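Local coordinates for glutathione S-transferase family protein (Pseudomonas putida, PDB 3LXZ), which probably conjugates reduced glutathione to a wide range of hydrophobic electrophiles, at residues 3-8 with 19-24; 14-19 with 61-66. One frame throughout, in Å; residues are numbered along the deposited sequence.

Contact 1. Residues 3-8 with 19-24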
loop_
_atom_site.group_PDB
_atom_site.type_symbol
_atom_site.label_atom_id
_atom_site.label_comp_id
_atom_site.label_asym_id
_atom_site.label_seq_id
_atom_site.Cartn_x
_atom_site.Cartn_y
_atom_site.Cartn_z
ATOM N N LEU A 3 6.380 7.519 -23.185
ATOM C CA LEU A 3 5.518 7.080 -22.070
ATOM C C LEU A 3 4.057 7.394 -22.338
ATOM O O LEU A 3 3.719 8.487 -22.840
ATOM C CB LEU A 3 5.917 7.752 -20.752
ATOM C CG LEU A 3 7.303 7.486 -20.180
ATOM C CD1 LEU A 3 7.443 8.325 -18.921
ATOM C CD2 LEU A 3 7.521 6.016 -19.881
ATOM N N LYS A 4 3.182 6.456 -21.994
ATOM C CA LYS A 4 1.753 6.678 -22.118
ATOM C C LYS A 4 1.143 6.462 -20.736
ATOM O O LYS A 4 1.469 5.490 -20.066
ATOM C CB LYS A 4 1.121 5.693 -23.088
ATOM C CG LYS A 4 1.641 5.686 -24.540
ATOM C CD LYS A 4 0.719 4.752 -25.374
ATOM C CE LYS A 4 0.899 4.868 -26.886
ATOM N NZ LYS A 4 2.316 5.023 -27.313
ATOM N N LEU A 5 0.256 7.355 -20.327
ATOM C CA LEU A 5 -0.440 7.203 -19.053
ATOM C C LEU A 5 -1.905 6.853 -19.303
ATOM O O LEU A 5 -2.662 7.686 -19.817
ATOM C CB LEU A 5 -0.354 8.498 -18.244
ATOM C CG LEU A 5 -0.921 8.427 -16.825
ATOM C CD1 LEU A 5 -0.146 7.396 -15.949
ATOM C CD2 LEU A 5 -0.821 9.820 -16.232
ATOM N N TYR A 6 -2.306 5.635 -18.930
ATOM C CA TYR A 6 -3.678 5.205 -19.076
ATOM C C TYR A 6 -4.445 5.593 -17.831
ATOM O O TYR A 6 -4.051 5.221 -16.717
ATOM C CB TYR A 6 -3.788 3.669 -19.203
ATOM C CG TYR A 6 -3.347 3.108 -20.540
ATOM C CD1 TYR A 6 -2.077 3.378 -21.037
ATOM C CD2 TYR A 6 -4.191 2.283 -21.288
ATOM C CE1 TYR A 6 -1.665 2.858 -22.256
ATOM C CE2 TYR A 6 -3.777 1.758 -22.510
ATOM C CZ TYR A 6 -2.514 2.050 -22.973
ATOM O OH TYR A 6 -2.072 1.523 -24.172
ATOM N N GLY A 7 -5.540 6.318 -18.010
ATOM C CA GLY A 7 -6.442 6.593 -16.891
ATOM C C GLY A 7 -7.496 7.607 -17.302
ATOM O O GLY A 7 -7.909 7.670 -18.468
ATOM N N PHE A 8 -7.970 8.376 -16.346
ATOM C CA PHE A 8 -8.938 9.393 -16.671
ATOM C C PHE A 8 -8.751 10.532 -15.698
ATOM O O PHE A 8 -8.378 10.316 -14.569
ATOM C CB PHE A 8 -10.359 8.813 -16.707
ATOM C CG PHE A 8 -10.848 8.222 -15.388
ATOM C CD1 PHE A 8 -10.467 6.923 -14.984
ATOM C CD2 PHE A 8 -11.699 8.960 -14.567
ATOM C CE1 PHE A 8 -10.928 6.396 -13.779
ATOM C CE2 PHE A 8 -12.182 8.437 -13.360
ATOM C CZ PHE A 8 -11.790 7.152 -12.967
ATOM N N LEU A 19 0.654 14.928 -12.374
ATOM C CA LEU A 19 1.405 16.044 -11.800
ATOM C C LEU A 19 2.905 15.774 -11.756
ATOM O O LEU A 19 3.699 16.678 -12.019
ATOM C CB LEU A 19 0.883 16.428 -10.422
ATOM C CG LEU A 19 1.451 17.690 -9.763
ATOM C CD1 LEU A 19 1.363 18.908 -10.711
ATOM C CD2 LEU A 19 0.670 17.935 -8.475
ATOM N N ALA A 20 3.299 14.526 -11.425
ATOM C CA ALA A 20 4.724 14.180 -11.314
ATOM C C ALA A 20 5.375 14.374 -12.687
ATOM O O ALA A 20 6.447 14.969 -12.782
ATOM C CB ALA A 20 4.899 12.712 -10.850
ATOM N N LEU A 21 4.704 13.882 -13.735
ATOM C CA LEU A 21 5.226 13.971 -15.105
ATOM C C LEU A 21 5.337 15.442 -15.519
ATOM O O LEU A 21 6.324 15.831 -16.135
ATOM C CB LEU A 21 4.346 13.193 -16.093
ATOM C CG LEU A 21 4.356 11.660 -15.922
ATOM C CD1 LEU A 21 3.233 10.998 -16.683
ATOM C CD2 LEU A 21 5.683 11.094 -16.353
ATOM N N LEU A 22 4.323 16.240 -15.189
ATOM C CA LEU A 22 4.322 17.681 -15.550
ATOM C C LEU A 22 5.402 18.449 -14.765
ATOM O O LEU A 22 6.108 19.298 -15.333
ATOM C CB LEU A 22 2.927 18.270 -15.318
ATOM C CG LEU A 22 1.843 17.972 -16.351
ATOM C CD1 LEU A 22 0.480 18.283 -15.786
ATOM C CD2 LEU A 22 2.075 18.735 -17.681
ATOM N N GLU A 23 5.557 18.116 -13.479
ATOM C CA GLU A 23 6.503 18.789 -12.608
ATOM C C GLU A 23 7.912 18.518 -13.122
ATOM O O GLU A 23 8.787 19.407 -13.137
ATOM C CB GLU A 23 6.325 18.311 -11.160
ATOM C CG GLU A 23 7.143 19.089 -10.110
ATOM C CD GLU A 23 6.765 20.582 -9.982
ATOM O OE1 GLU A 23 5.576 20.930 -10.066
ATOM O OE2 GLU A 23 7.679 21.407 -9.783
ATOM N N LYS A 24 8.107 17.300 -13.619
ATOM C CA LYS A 24 9.383 16.864 -14.145
ATOM C C LYS A 24 9.644 17.285 -15.617
ATOM O O LYS A 24 10.708 16.988 -16.153
ATOM C CB LYS A 24 9.514 15.335 -13.969
ATOM C CG LYS A 24 9.754 14.909 -12.529
ATOM C CD LYS A 24 9.820 13.372 -12.382
ATOM C CE LYS A 24 11.245 12.887 -12.432
ATOM N NZ LYS A 24 11.957 13.209 -11.158
#
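Leu3 begins the contact: its CD1 methyl lies 4.2 Å from CD2 of Leu21, a residue in the last turn of helix 12-23. The two leucine chains run obliquely to one another and meet through single methyls. In Leu3, CG sits beside the backbone N (chi1 -63°), and its CB already heads for the helix. Lys4 turns to the other face of the sheet. Leu5 comes back to the helix side, and its CD2 reaches CD1 of Leu21, also at 4.2 Å, so the two methyls of Leu21 are divided between two strand residues. Tyr6, again on the far face, hydrogen-bonds through OH to Glu54. This is the first strand-to-helix step of the beta-alpha-beta unit 3-7, 12-23, 28-32 in the thioredoxin-like domain. Backbone bonds from Leu3 and Leu5 to Glu29 tie the strand to its parallel neighbour, and Ile70 of helix 63-73 also touches Leu21. With 104 Å² buried in all and nothing but methyls touching, the strand and helix are joined here by dispersion and the exclusion of water, without the directional grip that polar bonds would give.

Contact 2. Residues 14-19 with 61-66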
loop_
_atom_site.group_PDB
_atom_site.type_symbol
_atom_site.label_atom_id
_atom_site.label_comp_id
_atom_site.label_asym_id
_atom_site.label_seq_id
_atom_site.Cartn_x
_atom_site.Cartn_y
_atom_site.Cartn_z
ATOM N N TYR A 14 -4.630 8.916 -10.845
ATOM C CA TYR A 14 -4.125 9.297 -12.175
ATOM C C TYR A 14 -3.508 10.696 -12.081
ATOM O O TYR A 14 -2.410 10.936 -12.609
ATOM C CB TYR A 14 -5.273 9.276 -13.186
ATOM C CG TYR A 14 -4.963 9.759 -14.613
ATOM C CD1 TYR A 14 -4.439 8.885 -15.569
ATOM C CD2 TYR A 14 -5.288 11.064 -15.018
ATOM C CE1 TYR A 14 -4.235 9.302 -16.914
ATOM C CE2 TYR A 14 -5.068 11.507 -16.371
ATOM C CZ TYR A 14 -4.539 10.632 -17.285
ATOM O OH TYR A 14 -4.320 11.061 -18.581
ATOM N N ASN A 15 -4.216 11.606 -11.416
ATOM C CA ASN A 15 -3.745 12.994 -11.329
ATOM C C ASN A 15 -2.399 13.143 -10.606
ATOM O O ASN A 15 -1.574 14.008 -10.945
ATOM C CB ASN A 15 -4.849 13.920 -10.789
ATOM C CG ASN A 15 -5.909 14.223 -11.843
ATOM O OD1 ASN A 15 -5.626 14.201 -13.049
ATOM N ND2 ASN A 15 -7.127 14.509 -11.397
HETATM N N MSE A 16 -2.160 12.264 -9.637
HETATM C CA MSE A 16 -0.875 12.195 -8.943
HETATM C C MSE A 16 0.268 11.876 -9.897
HETATM O O MSE A 16 1.280 12.565 -9.875
HETATM C CB MSE A 16 -0.948 11.160 -7.804
HETATM C CG MSE A 16 -1.886 11.496 -6.623
HETATM SE SE MSE A 16 -1.984 9.825 -5.577
HETATM C CE MSE A 16 -3.809 9.946 -4.804
ATOM N N VAL A 17 0.114 10.856 -10.745
ATOM C CA VAL A 17 1.156 10.583 -11.730
ATOM C C VAL A 17 1.287 11.732 -12.724
ATOM O O VAL A 17 2.411 12.141 -13.042
ATOM C CB VAL A 17 0.941 9.252 -12.418
ATOM C CG1 VAL A 17 2.085 8.995 -13.433
ATOM C CG2 VAL A 17 0.977 8.140 -11.309
ATOM N N LYS A 18 0.152 12.229 -13.207
ATOM C CA LYS A 18 0.139 13.332 -14.169
ATOM C C LYS A 18 0.896 14.552 -13.641
ATOM O O LYS A 18 1.749 15.126 -14.373
ATOM C CB LYS A 18 -1.298 13.659 -14.544
ATOM C CG LYS A 18 -1.505 14.805 -15.536
ATOM C CD LYS A 18 -2.944 14.712 -16.089
ATOM C CE LYS A 18 -3.308 15.866 -17.031
ATOM N NZ LYS A 18 -4.749 15.747 -17.411
ATOM N N LEU A 19 0.654 14.928 -12.374
ATOM C CA LEU A 19 1.405 16.044 -11.800
ATOM C C LEU A 19 2.905 15.774 -11.756
ATOM O O LEU A 19 3.699 16.678 -12.019
ATOM C CB LEU A 19 0.883 16.428 -10.422
ATOM C CG LEU A 19 1.451 17.690 -9.763
ATOM C CD1 LEU A 19 1.363 18.908 -10.711
ATOM C CD2 LEU A 19 0.670 17.935 -8.475
ATOM N N SER A 61 1.192 -0.877 -13.141
ATOM C CA SER A 61 0.038 -0.313 -12.452
ATOM C C SER A 61 0.436 0.094 -11.031
ATOM O O SER A 61 1.551 -0.186 -10.609
ATOM C CB SER A 61 -1.121 -1.337 -12.420
ATOM O OG SER A 61 -0.817 -2.378 -11.501
ATOM N N GLU A 62 -0.473 0.760 -10.303
ATOM C CA GLU A 62 -0.288 1.233 -8.897
ATOM C C GLU A 62 0.509 2.540 -8.848
ATOM O O GLU A 62 1.727 2.545 -9.126
ATOM C CB GLU A 62 0.396 0.204 -7.973
ATOM C CG GLU A 62 -0.361 -1.144 -7.861
ATOM C CD GLU A 62 -1.702 -1.037 -7.152
ATOM O OE1 GLU A 62 -1.873 -0.142 -6.285
ATOM O OE2 GLU A 62 -2.595 -1.872 -7.439
ATOM N N THR A 63 -0.169 3.636 -8.498
ATOM C CA THR A 63 0.497 4.955 -8.456
ATOM C C THR A 63 1.841 4.929 -7.719
ATOM O O THR A 63 2.859 5.446 -8.229
ATOM C CB THR A 63 -0.459 6.044 -7.875
ATOM O OG1 THR A 63 -1.463 6.332 -8.869
ATOM C CG2 THR A 63 0.294 7.344 -7.540
ATOM N N SER A 64 1.859 4.354 -6.518
ATOM C CA SER A 64 3.097 4.355 -5.742
ATOM C C SER A 64 4.239 3.708 -6.542
ATOM O O SER A 64 5.362 4.219 -6.546
ATOM C CB SER A 64 2.926 3.685 -4.386
ATOM O OG SER A 64 2.621 2.314 -4.549
ATOM N N VAL A 65 3.940 2.581 -7.208
ATOM C CA VAL A 65 4.942 1.850 -8.011
ATOM C C VAL A 65 5.396 2.670 -9.225
ATOM O O VAL A 65 6.620 2.810 -9.511
ATOM C CB VAL A 65 4.361 0.483 -8.474
ATOM C CG1 VAL A 65 5.273 -0.205 -9.553
ATOM C CG2 VAL A 65 4.112 -0.418 -7.270
ATOM N N ILE A 66 4.402 3.229 -9.925
ATOM C CA ILE A 66 4.645 4.072 -11.097
ATOM C C ILE A 66 5.554 5.275 -10.773
ATOM O O ILE A 66 6.540 5.565 -11.492
ATOM C CB ILE A 66 3.326 4.514 -11.737
ATOM C CG1 ILE A 66 2.657 3.329 -12.393
ATOM C CG2 ILE A 66 3.550 5.602 -12.778
ATOM C CD1 ILE A 66 1.120 3.524 -12.575
#
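Val17 faces Thr63 and Ile66 where two helices of the thioredoxin-like domain, 12-23 and 63-73, pack side by side; the CA atoms of Val17 and Thr63 are 6.5 Å apart. From its CB, which points at the second helix, Val17 sends out two methyls. CG1, anti to the backbone N (chi1 -179°), meets CG2 of Ile66 at 3.8 Å. CG2, on the backbone N side, comes within 3.9 Å of the same Ile66 methyl and is equally close to both OG1 and CG2 of Thr63. The Val17 and Ile66 side chains cross nearly at right angles, whereas those of Val17 and Thr63 pass in opposite directions. Thr63 is a glutathione-binding residue, though no glutathione is bound here. Its hydroxyl touches Val17 only by packing: OG1 is hydrogen-bonded to the carbonyl O of Tyr13, on the same helix as Val17, which fixes the rotation of the threonine and helps tie the helices together. At the N-cap residue Glu62, OE2 is hydrogen-bonded to Tyr100 OH of the second subunit. Selenomethionine Met16, next to Val17 in the chain, also packs on Phe161 of helix 154-174; it crosses Thr63 almost perpendicularly and brings its SE to 3.9 Å from the CG2 methyl of Thr63.

How the contacts relate
Both contacts sit in the thioredoxin-like N-terminal domain, their centres about 7 Å apart, and both use helix 12-23. Contact 1 joins its later turns to strand 3-7; contact 2 joins its earlier turns to helix 63-73, and the two segments of the helix share Leu19. Along the chain the segments come in the order 3-8, 14-19, 19-24, then 61-66, so helix 12-23 packs on a strand that precedes it and on a helix about forty residues further along. The two meet directly: Leu5 CD1 lies 3.7 Å from Val17 CG1, and the Tyr14 ring packs on Leu5. A run of touching side chains, Leu5 to Val17 to Thr63, thus leads from the sheet to a residue that binds glutathione.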